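Long-range contact in penicillin-binding protein PbpB (Mycobacterium tuberculosis, PDB 6KGU), which synthesises cross-linked peptidoglycan from lipid intermediates for the mycobacterial cell wall and is a target of beta-lactam antibiotics such as aztreonam: residues Y128-G140 with L195-Q207. Numbering follows the deposited sequence.
Sequences YPGGSLAANVVGG and LTLDNDIQFYVQQ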
ATOM      1  N   TYR A 128      12.885  -4.364  23.149  1.00 32.51           N
ATOM      2  CA  TYR A 128      11.797  -4.247  22.179  1.00 34.06           C
ATOM      3  C   TYR A 128      10.516  -4.492  22.958  1.00 30.34           C
ATOM      4  O   TYR A 128       9.995  -5.614  22.971  1.00 33.27           O
ATOM      5  CB  TYR A 128      11.950  -5.228  21.010  1.00 34.19           C
ATOM      6  CG  TYR A 128      13.208  -4.977  20.213  1.00 33.85           C
ATOM      7  CD1 TYR A 128      13.246  -3.984  19.238  1.00 29.90           C
ATOM      8  CD2 TYR A 128      14.372  -5.703  20.466  1.00 33.41           C
ATOM      9  CE1 TYR A 128      14.411  -3.727  18.523  1.00 31.74           C
ATOM     10  CE2 TYR A 128      15.542  -5.452  19.764  1.00 30.99           C
ATOM     11  CZ  TYR A 128      15.554  -4.464  18.793  1.00 33.61           C
ATOM     12  OH  TYR A 128      16.706  -4.213  18.081  1.00 30.95           O
ATOM     13  N   PRO A 129      10.005  -3.479  23.657  1.00 35.05           N
ATOM     14  CA  PRO A 129       8.865  -3.714  24.552  1.00 36.40           C
ATOM     15  C   PRO A 129       7.626  -4.216  23.829  1.00 42.87           C
ATOM     16  O   PRO A 129       6.801  -4.886  24.457  1.00 36.28           O
ATOM     17  CB  PRO A 129       8.630  -2.339  25.193  1.00 41.40           C
ATOM     18  CG  PRO A 129       9.205  -1.364  24.200  1.00 41.52           C
ATOM     19  CD  PRO A 129      10.414  -2.063  23.633  1.00 36.56           C
ATOM     20  N   GLY A 130       7.480  -3.941  22.534  1.00 32.83           N
ATOM     21  CA  GLY A 130       6.362  -4.464  21.772  1.00 33.72           C
ATOM     22  C   GLY A 130       6.616  -5.784  21.082  1.00 33.47           C
ATOM     23  O   GLY A 130       5.746  -6.270  20.355  1.00 37.00           O
ATOM     24  N   GLY A 131       7.776  -6.394  21.287  1.00 32.10           N
ATOM     25  CA  GLY A 131       8.039  -7.679  20.669  1.00 30.74           C
ATOM     26  C   GLY A 131       8.042  -7.541  19.160  1.00 35.51           C
ATOM     27  O   GLY A 131       8.823  -6.782  18.583  1.00 34.15           O
ATOM     28  N   SER A 132       7.141  -8.265  18.496  1.00 35.74           N
ATOM     29  CA  SER A 132       7.077  -8.240  17.040  1.00 32.74           C
ATOM     30  C   SER A 132       6.489  -6.943  16.484  1.00 28.57           C
ATOM     31  O   SER A 132       6.509  -6.757  15.261  1.00 31.67           O
ATOM     32  CB  SER A 132       6.255  -9.438  16.536  1.00 27.60           C
ATOM     33  OG  SER A 132       4.884  -9.244  16.828  1.00 30.84           O
ATOM     34  N   LEU A 133       5.982  -6.045  17.325  1.00 29.60           N
ATOM     35  CA  LEU A 133       5.267  -4.873  16.813  1.00 30.92           C
ATOM     36  C   LEU A 133       6.146  -4.047  15.870  1.00 32.49           C
ATOM     37  O   LEU A 133       7.212  -3.556  16.260  1.00 30.70           O
ATOM     38  CB  LEU A 133       4.780  -4.000  17.964  1.00 29.37           C
ATOM     39  CG  LEU A 133       4.063  -2.699  17.561  1.00 29.21           C
ATOM     40  CD1 LEU A 133       2.735  -3.017  16.898  1.00 25.27           C
ATOM     41  CD2 LEU A 133       3.821  -1.784  18.774  1.00 31.49           C
ATOM     42  N   ALA A 134       5.688  -3.887  14.628  1.00 31.19           N
ATOM     43  CA  ALA A 134       6.429  -3.136  13.611  1.00 30.06           C
ATOM     44  C   ALA A 134       7.868  -3.637  13.459  1.00 28.77           C
ATOM     45  O   ALA A 134       8.753  -2.884  13.053  1.00 27.79           O
ATOM     46  CB  ALA A 134       6.422  -1.630  13.917  1.00 26.87           C
ATOM     47  N   ALA A 135       8.120  -4.917  13.769  1.00 26.68           N
ATOM     48  CA  ALA A 135       9.480  -5.428  13.626  1.00 27.70           C
ATOM     49  C   ALA A 135       9.911  -5.507  12.174  1.00 27.94           C
ATOM     50  O   ALA A 135      11.115  -5.501  11.901  1.00 30.95           O
ATOM     51  CB  ALA A 135       9.618  -6.813  14.266  1.00 29.73           C
ATOM     52  N   ASN A 136       8.959  -5.590  11.241  1.00 25.06           N
ATOM     53  CA  ASN A 136       9.315  -5.545   9.818  1.00 29.44           C
ATOM     54  C   ASN A 136      10.040  -4.250   9.465  1.00 28.01           C
ATOM     55  O   ASN A 136      10.899  -4.234   8.569  1.00 27.02           O
ATOM     56  CB  ASN A 136       8.045  -5.690   8.964  1.00 28.49           C
ATOM     57  CG  ASN A 136       6.920  -4.766   9.423  1.00 29.18           C
ATOM     58  OD1 ASN A 136       6.538  -4.749  10.604  1.00 26.92           O
ATOM     59  ND2 ASN A 136       6.402  -3.973   8.492  1.00 28.05           N
ATOM     60  N   VAL A 137       9.687  -3.162  10.146  1.00 31.08           N
ATOM     61  CA  VAL A 137      10.292  -1.848   9.942  1.00 28.28           C
ATOM     62  C   VAL A 137      11.503  -1.653  10.848  1.00 27.73           C
ATOM     63  O   VAL A 137      12.595  -1.311  10.380  1.00 29.68           O
ATOM     64  CB  VAL A 137       9.217  -0.756  10.169  1.00 25.87           C
ATOM     65  CG1 VAL A 137       9.848   0.612  10.380  1.00 25.57           C
ATOM     66  CG2 VAL A 137       8.215  -0.720   8.984  1.00 22.87           C
ATOM     67  N   VAL A 138      11.324  -1.924  12.143  1.00 24.88           N
ATOM     68  CA  VAL A 138      12.339  -1.613  13.148  1.00 27.60           C
ATOM     69  C   VAL A 138      13.580  -2.472  12.947  1.00 33.85           C
ATOM     70  O   VAL A 138      14.712  -1.975  13.003  1.00 30.25           O
ATOM     71  CB  VAL A 138      11.759  -1.801  14.566  1.00 31.26           C
ATOM     72  CG1 VAL A 138      12.875  -1.866  15.617  1.00 28.80           C
ATOM     73  CG2 VAL A 138      10.749  -0.712  14.896  1.00 30.21           C
ATOM     74  N   GLY A 139      13.389  -3.777  12.740  1.00 30.09           N
ATOM     75  CA  GLY A 139      14.502  -4.703  12.612  1.00 31.86           C
ATOM     76  C   GLY A 139      14.972  -5.288  13.934  1.00 33.02           C
ATOM     77  O   GLY A 139      14.187  -5.409  14.882  1.00 30.29           O
ATOM     78  N   GLY A 140      16.258  -5.640  14.012  1.00 32.49           N
ATOM     79  CA  GLY A 140      16.843  -6.226  15.201  1.00 30.52           C
ATOM     80  C   GLY A 140      18.312  -5.870  15.360  1.00 34.49           C
ATOM     81  O   GLY A 140      18.929  -5.239  14.495  1.00 30.66           O
ATOM     82  N   LEU A 195       9.586   7.837  14.152  1.00 31.07           N
ATOM     83  CA  LEU A 195       8.905   7.334  12.965  1.00 30.73           C
ATOM     84  C   LEU A 195       7.557   8.029  12.770  1.00 32.72           C
ATOM     85  O   LEU A 195       6.983   8.600  13.699  1.00 28.78           O
ATOM     86  CB  LEU A 195       8.691   5.821  13.061  1.00 26.99           C
ATOM     87  CG  LEU A 195       9.972   5.013  13.318  1.00 33.00           C
ATOM     88  CD1 LEU A 195       9.687   3.531  13.420  1.00 29.16           C
ATOM     89  CD2 LEU A 195      10.991   5.282  12.206  1.00 28.58           C
ATOM     90  N   THR A 196       7.045   7.955  11.539  1.00 28.96           N
ATOM     91  CA  THR A 196       5.673   8.381  11.276  1.00 28.24           C
ATOM     92  C   THR A 196       4.637   7.397  11.811  1.00 33.04           C
ATOM     93  O   THR A 196       3.452   7.751  11.866  1.00 27.61           O
ATOM     94  CB  THR A 196       5.464   8.573   9.769  1.00 31.54           C
ATOM     95  OG1 THR A 196       5.775   7.351   9.084  1.00 31.52           O
ATOM     96  CG2 THR A 196       6.364   9.680   9.233  1.00 25.90           C
ATOM     97  N   LEU A 197       5.051   6.171  12.162  1.00 31.06           N
ATOM     98  CA  LEU A 197       4.127   5.156  12.659  1.00 28.96           C
ATOM     99  C   LEU A 197       3.351   5.646  13.874  1.00 32.73           C
ATOM    100  O   LEU A 197       3.873   6.376  14.721  1.00 34.53           O
ATOM    101  CB  LEU A 197       4.869   3.867  13.051  1.00 25.65           C
ATOM    102  CG  LEU A 197       5.601   3.066  11.967  1.00 29.07           C
ATOM    103  CD1 LEU A 197       6.219   1.785  12.564  1.00 27.11           C
ATOM    104  CD2 LEU A 197       4.676   2.721  10.776  1.00 24.52           C
ATOM    105  N   ASP A 198       2.101   5.220  13.954  1.00 27.69           N
ATOM    106  CA  ASP A 198       1.283   5.342  15.149  1.00 31.86           C
ATOM    107  C   ASP A 198       1.135   3.932  15.706  1.00 31.56           C
ATOM    108  O   ASP A 198       0.483   3.087  15.087  1.00 31.52           O
ATOM    109  CB  ASP A 198      -0.063   5.978  14.808  1.00 30.30           C
ATOM    110  CG  ASP A 198      -0.978   6.122  16.012  1.00 37.48           C
ATOM    111  OD1 ASP A 198      -1.081   5.181  16.813  1.00 36.41           O
ATOM    112  OD2 ASP A 198      -1.609   7.185  16.138  1.00 36.99           O
ATOM    113  N   ASN A 199       1.723   3.692  16.884  1.00 35.32           N
ATOM    114  CA  ASN A 199       1.782   2.339  17.430  1.00 31.69           C
ATOM    115  C   ASN A 199       0.400   1.751  17.654  1.00 33.77           C
ATOM    116  O   ASN A 199       0.224   0.543  17.502  1.00 30.79           O
ATOM    117  CB  ASN A 199       2.589   2.323  18.729  1.00 32.10           C
ATOM    118  CG  ASN A 199       4.097   2.321  18.474  1.00 40.97           C
ATOM    119  OD1 ASN A 199       4.542   2.281  17.321  1.00 36.07           O
ATOM    120  ND2 ASN A 199       4.883   2.361  19.543  1.00 34.77           N
ATOM    121  N   ASP A 200      -0.594   2.576  17.996  1.00 32.25           N
ATOM    122  CA  ASP A 200      -1.949   2.063  18.165  1.00 34.38           C
ATOM    123  C   ASP A 200      -2.516   1.584  16.834  1.00 31.58           C
ATOM    124  O   ASP A 200      -3.081   0.491  16.741  1.00 30.93           O
ATOM    125  CB  ASP A 200      -2.861   3.136  18.768  1.00 38.71           C
ATOM    126  CG  ASP A 200      -2.373   3.634  20.125  1.00 48.41           C
ATOM    127  OD1 ASP A 200      -1.752   2.845  20.880  1.00 40.22           O
ATOM    128  OD2 ASP A 200      -2.629   4.816  20.436  1.00 55.18           O
ATOM    129  N   ILE A 201      -2.386   2.399  15.794  1.00 29.69           N
ATOM    130  CA  ILE A 201      -2.839   1.974  14.476  1.00 28.02           C
ATOM    131  C   ILE A 201      -2.037   0.761  14.011  1.00 31.14           C
ATOM    132  O   ILE A 201      -2.606  -0.248  13.574  1.00 28.04           O
ATOM    133  CB  ILE A 201      -2.765   3.146  13.485  1.00 30.86           C
ATOM    134  CG1 ILE A 201      -3.694   4.271  13.972  1.00 29.30           C
ATOM    135  CG2 ILE A 201      -3.109   2.663  12.079  1.00 29.55           C
ATOM    136  CD1 ILE A 201      -3.611   5.592  13.188  1.00 29.39           C
ATOM    137  N   GLN A 202      -0.707   0.817  14.159  1.00 27.06           N
ATOM    138  CA  GLN A 202       0.130  -0.304  13.739  1.00 22.94           C
ATOM    139  C   GLN A 202      -0.285  -1.590  14.434  1.00 24.79           C
ATOM    140  O   GLN A 202      -0.413  -2.633  13.795  1.00 27.77           O
ATOM    141  CB  GLN A 202       1.609  -0.005  14.016  1.00 28.02           C
ATOM    142  CG  GLN A 202       2.543  -1.198  13.762  1.00 23.20           C
ATOM    143  CD  GLN A 202       2.837  -1.390  12.289  1.00 29.71           C
ATOM    144  OE1 GLN A 202       2.740  -0.444  11.517  1.00 26.05           O
ATOM    145  NE2 GLN A 202       3.218  -2.614  11.891  1.00 26.23           N
ATOM    146  N   PHE A 203      -0.504  -1.532  15.756  1.00 29.28           N
ATOM    147  CA  PHE A 203      -0.840  -2.742  16.497  1.00 27.16           C
ATOM    148  C   PHE A 203      -2.141  -3.349  15.988  1.00 26.50           C
ATOM    149  O   PHE A 203      -2.239  -4.570  15.794  1.00 25.91           O
ATOM    150  CB  PHE A 203      -0.936  -2.443  18.003  1.00 30.94           C
ATOM    151  CG  PHE A 203      -1.207  -3.666  18.837  1.00 34.05           C
ATOM    152  CD1 PHE A 203      -0.265  -4.684  18.925  1.00 38.05           C
ATOM    153  CD2 PHE A 203      -2.394  -3.801  19.532  1.00 43.29           C
ATOM    154  CE1 PHE A 203      -0.500  -5.815  19.689  1.00 46.23           C
ATOM    155  CE2 PHE A 203      -2.637  -4.930  20.302  1.00 45.50           C
ATOM    156  CZ  PHE A 203      -1.692  -5.940  20.381  1.00 38.13           C
ATOM    157  N   TYR A 204      -3.159  -2.512  15.765  1.00 26.32           N
ATOM    158  CA  TYR A 204      -4.438  -3.036  15.286  1.00 27.22           C
ATOM    159  C   TYR A 204      -4.294  -3.599  13.875  1.00 29.33           C
ATOM    160  O   TYR A 204      -4.769  -4.701  13.576  1.00 29.78           O
ATOM    161  CB  TYR A 204      -5.503  -1.931  15.314  1.00 25.73           C
ATOM    162  CG  TYR A 204      -6.892  -2.421  14.983  1.00 24.57           C
ATOM    163  CD1 TYR A 204      -7.695  -3.007  15.957  1.00 28.68           C
ATOM    164  CD2 TYR A 204      -7.403  -2.292  13.705  1.00 29.34           C
ATOM    165  CE1 TYR A 204      -8.976  -3.476  15.655  1.00 32.02           C
ATOM    166  CE2 TYR A 204      -8.679  -2.743  13.391  1.00 31.81           C
ATOM    167  CZ  TYR A 204      -9.457  -3.340  14.370  1.00 35.70           C
ATOM    168  OH  TYR A 204     -10.719  -3.786  14.039  1.00 39.05           O
ATOM    169  N   VAL A 205      -3.644  -2.845  12.988  1.00 24.88           N
ATOM    170  CA  VAL A 205      -3.483  -3.309  11.609  1.00 23.01           C
ATOM    171  C   VAL A 205      -2.663  -4.596  11.570  1.00 23.20           C
ATOM    172  O   VAL A 205      -3.014  -5.544  10.865  1.00 28.92           O
ATOM    173  CB  VAL A 205      -2.857  -2.196  10.752  1.00 29.06           C
ATOM    174  CG1 VAL A 205      -2.459  -2.735   9.355  1.00 24.10           C
ATOM    175  CG2 VAL A 205      -3.855  -1.020  10.630  1.00 29.90           C
ATOM    176  N   GLN A 206      -1.586  -4.671  12.362  1.00 29.40           N
ATOM    177  CA  GLN A 206      -0.721  -5.853  12.323  1.00 25.69           C
ATOM    178  C   GLN A 206      -1.464  -7.099  12.787  1.00 24.62           C
ATOM    179  O   GLN A 206      -1.325  -8.173  12.192  1.00 25.66           O
ATOM    180  CB  GLN A 206       0.536  -5.614  13.174  1.00 22.46           C
ATOM    181  CG  GLN A 206       1.615  -6.702  13.031  1.00 21.95           C
ATOM    182  CD  GLN A 206       2.968  -6.281  13.603  1.00 28.90           C
ATOM    183  OE1 GLN A 206       3.289  -5.086  13.680  1.00 29.06           O
ATOM    184  NE2 GLN A 206       3.759  -7.266  14.034  1.00 27.38           N
ATOM    185  N   GLN A 207      -2.264  -6.972  13.853  1.00 28.57           N
ATOM    186  CA  GLN A 207      -3.105  -8.077  14.298  1.00 32.88           C
ATOM    187  C   GLN A 207      -4.134  -8.457  13.246  1.00 26.69           C
ATOM    188  O   GLN A 207      -4.350  -9.642  12.968  1.00 31.42           O
ATOM    189  CB  GLN A 207      -3.827  -7.693  15.576  1.00 33.42           C
ATOM    190  CG  GLN A 207      -2.992  -7.604  16.799  1.00 30.39           C
ATOM    191  CD  GLN A 207      -3.892  -7.250  17.953  1.00 47.06           C
ATOM    192  OE1 GLN A 207      -4.307  -6.087  18.100  1.00 40.73           O
ATOM    193  NE2 GLN A 207      -4.278  -8.259  18.730  1.00 33.02           N
TER
HETATM  194  O   HOH W   1       2.557 -10.103  15.224  1.00 45.08           O
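Leu133 lays its CD1 methyl against the first turns of helix 199-216, 3.6 Å from Gln202 CG and equally near Phe203 CA, and meets the Phe203 ring at its edge, in the ring plane. Leu133 CG stands anti to its own backbone N (chi1 177°), and its two methyls then divide the work: CD1 takes Gln202 and Phe203, while CD2 rests loosely, 4.1 Å away, on the amide carbon CG of Asn199, whose ND2 is hydrogen-bonded to Asp27. The contact joins a type II beta turn, Ser132 to Ala135, in the PBP dimerisation-family region to helix 199-216, which packs on strand 233-238 and helix 531-544 of the transpeptidase fold. Its polar centre is the carboxamide of Gln206, carried out on an extended chain to read the turn's backbone on both sides of Leu133. Gln206 OE1 accepts from Ala134 N at 2.8 Å, in the carbonyl plane and on a lone pair. NE2 gives an almost straight bond (176°) to Ser132 O, which lies in the amide plane of Gln206 although the donor stands well above the serine carbonyl plane; Ala135 N, closing the turn, reaches that oxygen from the opposite face. Gln202, bent at chi2 (79°), brings NE2 to Gln206 OE1 at 3.1 Å, so two N-H groups grip this oxygen and should fix the flip of the Gln206 amide. Gln202 NE2 also bonds to Met236 O, tying the pair to strand 233-238. Beyond the amides the interface turns apolar: Ala134 CB sits 3.7 Å from Leu197 CD1, and Val137 CG1 extends this patch more loosely to Leu195 CD1. At the other end, a water hydrogen-bonded to Ser132 OG at 3.0 Å also accepts a weak bond from Gln206 NE2.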